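Local coordinates for protein DNA primase (Helicobacter pylori, PDB 4EHS) that synthesises short RNA primers for DNA replication and stimulates the helicase DnaB, which is bound by the C-terminal domain described here, at residues 38-43 with 94-99; 98-103 with 142-147. One frame throughout, in Å; residues are numbered along the deposited sequence.

Interaction 1. Residues 38-43 with 94-99; sequences IRYLLE and GGFEKE
Y40 and F96 run alongside each other in opposing senses, and the backbone of F96 sits squarely on one face of the tyrosine. F96 CA lies 3.8 Å from the centroid of the Y40 ring and only 8° off its normal, a CH-pi contact. Nearer the root of the tyrosine, the F96 ring turns an edge to its face in an offset edge-to-face pair, planes at 61°, with F96 CD1 3.3 Å from Y40 CB. F96 CG is anti to the backbone N, which carries the ring back past Y40 CB to L41, whose CD2 meets F96 CZ at 3.4 Å. In the helicase-binding domain of DnaG this buried contact joins helix 30-43 to the beginning of helix 96-117; L47 of helix 45-51 touches both L41 and F96. At the far end of the tyrosine, Y40 OH passes 3.5 Å from G95 C, tight against the backbone of a residue that has no side chain. The hydroxyl bonds to K92 N and, at 2.6 Å from Y40 OH, to a water in the ring plane. That water donates to E99 OE2, and the E99 chain, bent at its second torsion, brings its carboxylate to within 21° of the ring plane.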
loop_
_atom_site.group_PDB
_atom_site.type_symbol
_atom_site.label_atom_id
_atom_site.label_comp_id
_atom_site.label_asym_id
_atom_site.label_seq_id
_atom_site.Cartn_x
_atom_site.Cartn_y
_atom_site.Cartn_z
ATOM N N ILE A 38 17.415 4.055 4.319
ATOM C CA ILE A 38 17.990 3.421 3.161
ATOM C C ILE A 38 19.299 2.709 3.539
ATOM O O ILE A 38 19.659 1.665 2.964
ATOM C CB ILE A 38 18.180 4.440 2.038
ATOM C CG1 ILE A 38 16.765 4.868 1.531
ATOM C CG2 ILE A 38 18.941 3.804 0.850
ATOM C CD1 ILE A 38 16.820 6.086 0.624
ATOM N N ARG A 39 20.018 3.357 4.461
ATOM C CA ARG A 39 21.320 2.746 4.895
ATOM C C ARG A 39 21.078 1.344 5.534
ATOM O O ARG A 39 21.851 0.347 5.314
ATOM C CB ARG A 39 22.018 3.736 5.873
ATOM C CG ARG A 39 23.366 3.065 6.310
ATOM C CD ARG A 39 24.317 2.852 5.132
ATOM N NE ARG A 39 25.555 2.385 5.808
ATOM C CZ ARG A 39 26.516 3.221 6.158
ATOM N NH1 ARG A 39 26.544 4.480 5.659
ATOM N NH2 ARG A 39 27.535 2.740 6.917
ATOM N N TYR A 40 20.035 1.239 6.351
ATOM C CA TYR A 40 19.640 -0.072 6.897
ATOM C C TYR A 40 19.350 -1.050 5.750
ATOM O O TYR A 40 19.781 -2.219 5.802
ATOM C CB TYR A 40 18.376 0.013 7.701
ATOM C CG TYR A 40 18.578 0.336 9.183
ATOM C CD1 TYR A 40 19.015 -0.640 10.055
ATOM C CD2 TYR A 40 18.329 1.610 9.674
ATOM C CE1 TYR A 40 19.174 -0.372 11.442
ATOM C CE2 TYR A 40 18.490 1.901 11.044
ATOM C CZ TYR A 40 18.969 0.898 11.921
ATOM O OH TYR A 40 19.124 1.163 13.267
ATOM N N LEU A 41 18.561 -0.617 4.761
ATOM C CA LEU A 41 18.286 -1.504 3.574
ATOM C C LEU A 41 19.551 -1.884 2.791
ATOM O O LEU A 41 19.646 -3.013 2.262
ATOM C CB LEU A 41 17.330 -0.806 2.603
ATOM C CG LEU A 41 16.119 -0.204 3.327
ATOM C CD1 LEU A 41 15.297 0.389 2.198
ATOM C CD2 LEU A 41 15.222 -1.173 4.120
ATOM N N LEU A 42 20.511 -0.982 2.715
ATOM C CA LEU A 42 21.781 -1.315 2.052
ATOM C C LEU A 42 22.576 -2.366 2.837
ATOM O O LEU A 42 23.331 -3.186 2.228
ATOM C CB LEU A 42 22.630 -0.032 1.903
ATOM C CG LEU A 42 22.156 0.843 0.732
ATOM C CD1 LEU A 42 22.828 2.231 0.953
ATOM C CD2 LEU A 42 22.574 0.288 -0.655
ATOM N N GLU A 43 22.536 -2.279 4.155
ATOM C CA GLU A 43 23.364 -3.184 4.987
ATOM C C GLU A 43 22.706 -4.545 5.137
ATOM O O GLU A 43 23.398 -5.566 5.331
ATOM C CB GLU A 43 23.631 -2.618 6.373
ATOM C CG GLU A 43 24.529 -1.376 6.231
ATOM C CD GLU A 43 25.726 -1.300 7.175
ATOM O OE1 GLU A 43 25.908 -2.191 8.031
ATOM O OE2 GLU A 43 26.411 -0.216 7.161
ATOM N N GLY A 94 18.291 -4.265 15.824
ATOM C CA GLY A 94 16.877 -4.110 16.201
ATOM C C GLY A 94 16.345 -2.700 16.055
ATOM O O GLY A 94 15.299 -2.394 16.548
ATOM N N GLY A 95 17.083 -1.819 15.398
ATOM C CA GLY A 95 16.684 -0.429 15.338
ATOM C C GLY A 95 15.941 -0.023 14.078
ATOM O O GLY A 95 15.375 1.076 14.058
ATOM N N PHE A 96 15.909 -0.896 13.050
ATOM C CA PHE A 96 15.334 -0.529 11.737
ATOM C C PHE A 96 13.822 -0.187 11.800
ATOM O O PHE A 96 13.368 0.830 11.229
ATOM C CB PHE A 96 15.433 -1.697 10.784
ATOM C CG PHE A 96 14.781 -1.433 9.452
ATOM C CD1 PHE A 96 15.254 -0.396 8.628
ATOM C CD2 PHE A 96 13.627 -2.179 9.060
ATOM C CE1 PHE A 96 14.630 -0.136 7.409
ATOM C CE2 PHE A 96 13.030 -1.911 7.851
ATOM C CZ PHE A 96 13.498 -0.899 7.053
ATOM N N GLU A 97 13.042 -1.085 12.416
ATOM C CA GLU A 97 11.614 -0.873 12.371
ATOM C C GLU A 97 11.155 0.412 13.026
ATOM O O GLU A 97 10.208 1.013 12.552
ATOM C CB GLU A 97 10.861 -2.063 12.975
ATOM C CG GLU A 97 10.906 -3.163 11.973
ATOM C CD GLU A 97 10.074 -4.368 12.375
ATOM O OE1 GLU A 97 9.023 -4.172 13.083
ATOM O OE2 GLU A 97 10.432 -5.478 11.891
ATOM N N LYS A 98 11.802 0.863 14.089
ATOM C CA LYS A 98 11.438 2.165 14.683
ATOM C C LYS A 98 11.684 3.322 13.706
ATOM O O LYS A 98 10.883 4.233 13.629
ATOM C CB LYS A 98 12.243 2.381 15.951
ATOM C CG LYS A 98 12.051 3.719 16.613
ATOM C CD LYS A 98 13.260 3.972 17.502
ATOM C CE LYS A 98 13.044 5.054 18.547
ATOM N NZ LYS A 98 13.594 6.359 18.089
ATOM N N GLU A 99 12.773 3.277 12.920
ATOM C CA GLU A 99 13.021 4.352 11.968
ATOM C C GLU A 99 12.086 4.206 10.784
ATOM O O GLU A 99 11.659 5.226 10.271
ATOM C CB GLU A 99 14.445 4.298 11.410
ATOM C CG GLU A 99 15.590 4.224 12.442
ATOM C CD GLU A 99 15.518 5.273 13.526
ATOM O OE1 GLU A 99 14.790 6.273 13.354
ATOM O OE2 GLU A 99 16.200 5.077 14.592
HETATM O O HOH W 1 18.814 3.610 14.064
#

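Interaction 2. Residues 98-103 with 142-147; sequences KELRLL and GELVAI
R101 lays the aliphatic part of its side chain across the end of L144, the two chains crossing at about a right angle, with R101 CG 3.5 Å from L144 CD2. Both residues have CG anti to their carbonyl carbon, and although neither CB points straight across, the ends of both side chains close the distance. The same leucine methyl also reaches L100: L144 CD2 lies 3.9 Å from L100 CD2, again with the side chains crossed. One branch of L144 is thus lodged against two consecutive residues of helix 96-117, and E97 and I104 of that helix touch L144 as well. Beyond CG the arginine runs along the backbone of G142, with R101 CD 3.4 Å from G142 O, a van der Waals approach. A bend in R101 at chi3 (-47°) then folds the guanidinium back over its own helix, where one face, toward its rim, lies above K98 CA. The contact is therefore held by apolar side chains and by the methylenes of R101 at a partly exposed surface, while L100 supplies its buried side. G142 has a positive phi of 86°, a backbone shape that glycine takes readily. From there residues 143-147 run on in extended conformation beside helix 96-117; I147 hydrogen-bonds through its backbone to Y54, and A146 packs on A146 of the second subunit. Helices 96-117 and 122-140 are the two long helices that end the helicase-binding domain; G142 closes the second with a Schellman motif, and the C-terminal tail turns back onto the first.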
loop_
_atom_site.group_PDB
_atom_site.type_symbol
_atom_site.label_atom_id
_atom_site.label_comp_id
_atom_site.label_asym_id
_atom_site.label_seq_id
_atom_site.Cartn_x
_atom_site.Cartn_y
_atom_site.Cartn_z
ATOM N N LYS A 98 11.802 0.863 14.089
ATOM C CA LYS A 98 11.438 2.165 14.683
ATOM C C LYS A 98 11.684 3.322 13.706
ATOM O O LYS A 98 10.883 4.233 13.629
ATOM C CB LYS A 98 12.243 2.381 15.951
ATOM C CG LYS A 98 12.051 3.719 16.613
ATOM C CD LYS A 98 13.260 3.972 17.502
ATOM C CE LYS A 98 13.044 5.054 18.547
ATOM N NZ LYS A 98 13.594 6.359 18.089
ATOM N N GLU A 99 12.773 3.277 12.920
ATOM C CA GLU A 99 13.021 4.352 11.968
ATOM C C GLU A 99 12.086 4.206 10.784
ATOM O O GLU A 99 11.659 5.226 10.271
ATOM C CB GLU A 99 14.445 4.298 11.410
ATOM C CG GLU A 99 15.590 4.224 12.442
ATOM C CD GLU A 99 15.518 5.273 13.526
ATOM O OE1 GLU A 99 14.790 6.273 13.354
ATOM O OE2 GLU A 99 16.200 5.077 14.592
ATOM N N LEU A 100 11.740 2.967 10.371
ATOM C CA LEU A 100 10.762 2.841 9.255
ATOM C C LEU A 100 9.397 3.407 9.743
ATOM O O LEU A 100 8.692 4.188 9.027
ATOM C CB LEU A 100 10.657 1.357 8.800
ATOM C CG LEU A 100 9.618 1.156 7.695
ATOM C CD1 LEU A 100 9.851 1.931 6.396
ATOM C CD2 LEU A 100 9.557 -0.369 7.471
ATOM N N ARG A 101 9.042 3.074 10.963
ATOM C CA ARG A 101 7.764 3.550 11.487
ATOM C C ARG A 101 7.742 5.093 11.547
ATOM O O ARG A 101 6.730 5.742 11.239
ATOM C CB ARG A 101 7.461 2.941 12.889
ATOM C CG ARG A 101 6.825 1.550 12.917
ATOM C CD ARG A 101 6.146 1.171 14.290
ATOM N NE ARG A 101 7.013 1.490 15.404
ATOM C CZ ARG A 101 8.058 0.741 15.803
ATOM N NH1 ARG A 101 8.307 -0.442 15.241
ATOM N NH2 ARG A 101 8.819 1.173 16.822
ATOM N N LEU A 102 8.863 5.703 11.928
ATOM C CA LEU A 102 8.876 7.169 11.998
ATOM C C LEU A 102 8.792 7.812 10.633
ATOM O O LEU A 102 8.095 8.787 10.496
ATOM C CB LEU A 102 10.170 7.586 12.745
ATOM C CG LEU A 102 10.327 9.081 12.981
ATOM C CD1 LEU A 102 9.228 9.503 13.928
ATOM C CD2 LEU A 102 11.758 9.390 13.544
ATOM N N LEU A 103 9.432 7.215 9.606
ATOM C CA LEU A 103 9.320 7.728 8.276
ATOM C C LEU A 103 7.859 7.685 7.792
ATOM O O LEU A 103 7.350 8.668 7.220
ATOM C CB LEU A 103 10.183 6.881 7.320
ATOM C CG LEU A 103 10.217 7.418 5.892
ATOM C CD1 LEU A 103 11.004 8.684 5.881
ATOM C CD2 LEU A 103 10.938 6.333 5.092
ATOM N N GLY A 142 2.844 1.314 17.804
ATOM C CA GLY A 142 3.922 0.427 17.338
ATOM C C GLY A 142 3.690 -0.472 16.122
ATOM O O GLY A 142 4.515 -1.362 15.863
ATOM N N GLU A 143 2.578 -0.290 15.384
ATOM C CA GLU A 143 2.275 -1.143 14.224
ATOM C C GLU A 143 2.773 -0.482 12.950
ATOM O O GLU A 143 2.615 0.713 12.795
ATOM C CB GLU A 143 0.769 -1.320 13.947
ATOM C CG GLU A 143 -0.182 -1.779 15.030
ATOM C CD GLU A 143 -1.507 -2.178 14.415
ATOM O OE1 GLU A 143 -1.525 -2.476 13.192
ATOM O OE2 GLU A 143 -2.527 -2.223 15.145
ATOM N N LEU A 144 3.271 -1.255 11.992
ATOM C CA LEU A 144 3.602 -0.680 10.706
ATOM C C LEU A 144 2.309 -0.590 9.896
ATOM O O LEU A 144 1.377 -1.436 10.053
ATOM C CB LEU A 144 4.611 -1.578 9.954
ATOM C CG LEU A 144 6.034 -1.414 10.447
ATOM C CD1 LEU A 144 7.023 -2.493 10.002
ATOM C CD2 LEU A 144 6.490 -0.063 9.878
ATOM N N VAL A 145 2.231 0.405 9.031
ATOM C CA VAL A 145 1.016 0.610 8.204
ATOM C C VAL A 145 1.555 0.973 6.837
ATOM O O VAL A 145 2.504 1.760 6.729
ATOM C CB VAL A 145 0.134 1.783 8.726
ATOM C CG1 VAL A 145 -1.112 1.991 7.875
ATOM C CG2 VAL A 145 -0.269 1.507 10.174
ATOM N N ALA A 146 0.972 0.379 5.796
ATOM C CA ALA A 146 1.361 0.621 4.399
ATOM C C ALA A 146 0.905 1.964 3.879
ATOM O O ALA A 146 -0.210 2.410 4.198
ATOM C CB ALA A 146 0.753 -0.493 3.537
ATOM N N ILE A 147 1.732 2.623 3.073
ATOM C CA ILE A 147 1.322 3.781 2.259
ATOM C C ILE A 147 0.909 3.360 0.833
ATOM O O ILE A 147 1.789 3.139 -0.052
ATOM C CB ILE A 147 2.531 4.747 2.105
ATOM C CG1 ILE A 147 2.984 5.121 3.496
ATOM C CG2 ILE A 147 2.225 5.929 1.157
ATOM C CD1 ILE A 147 4.328 5.846 3.560
#

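In the fold
Both contacts use helix 96-117, and K98 and E99 belong to each. Along the chain, helix 30-43 comes first, then the start of helix 96-117, and last the tail after helix 122-140; interaction 1 thus closes over 50 intervening residues and interaction 2 over 38. Their centres are about 11 Å apart, and they meet directly where E97 OE1 lies 4.0 Å from L144 CD1. The first turns of helix 96-117 therefore join the bundle of shorter helices, through a buried contact, to the C-terminal tail, at a more exposed one. Residues 94-99 and 38-43 touch no second subunit, whereas residues 142-147 reach it, consistent with the dimer this helicase-binding domain forms in solution.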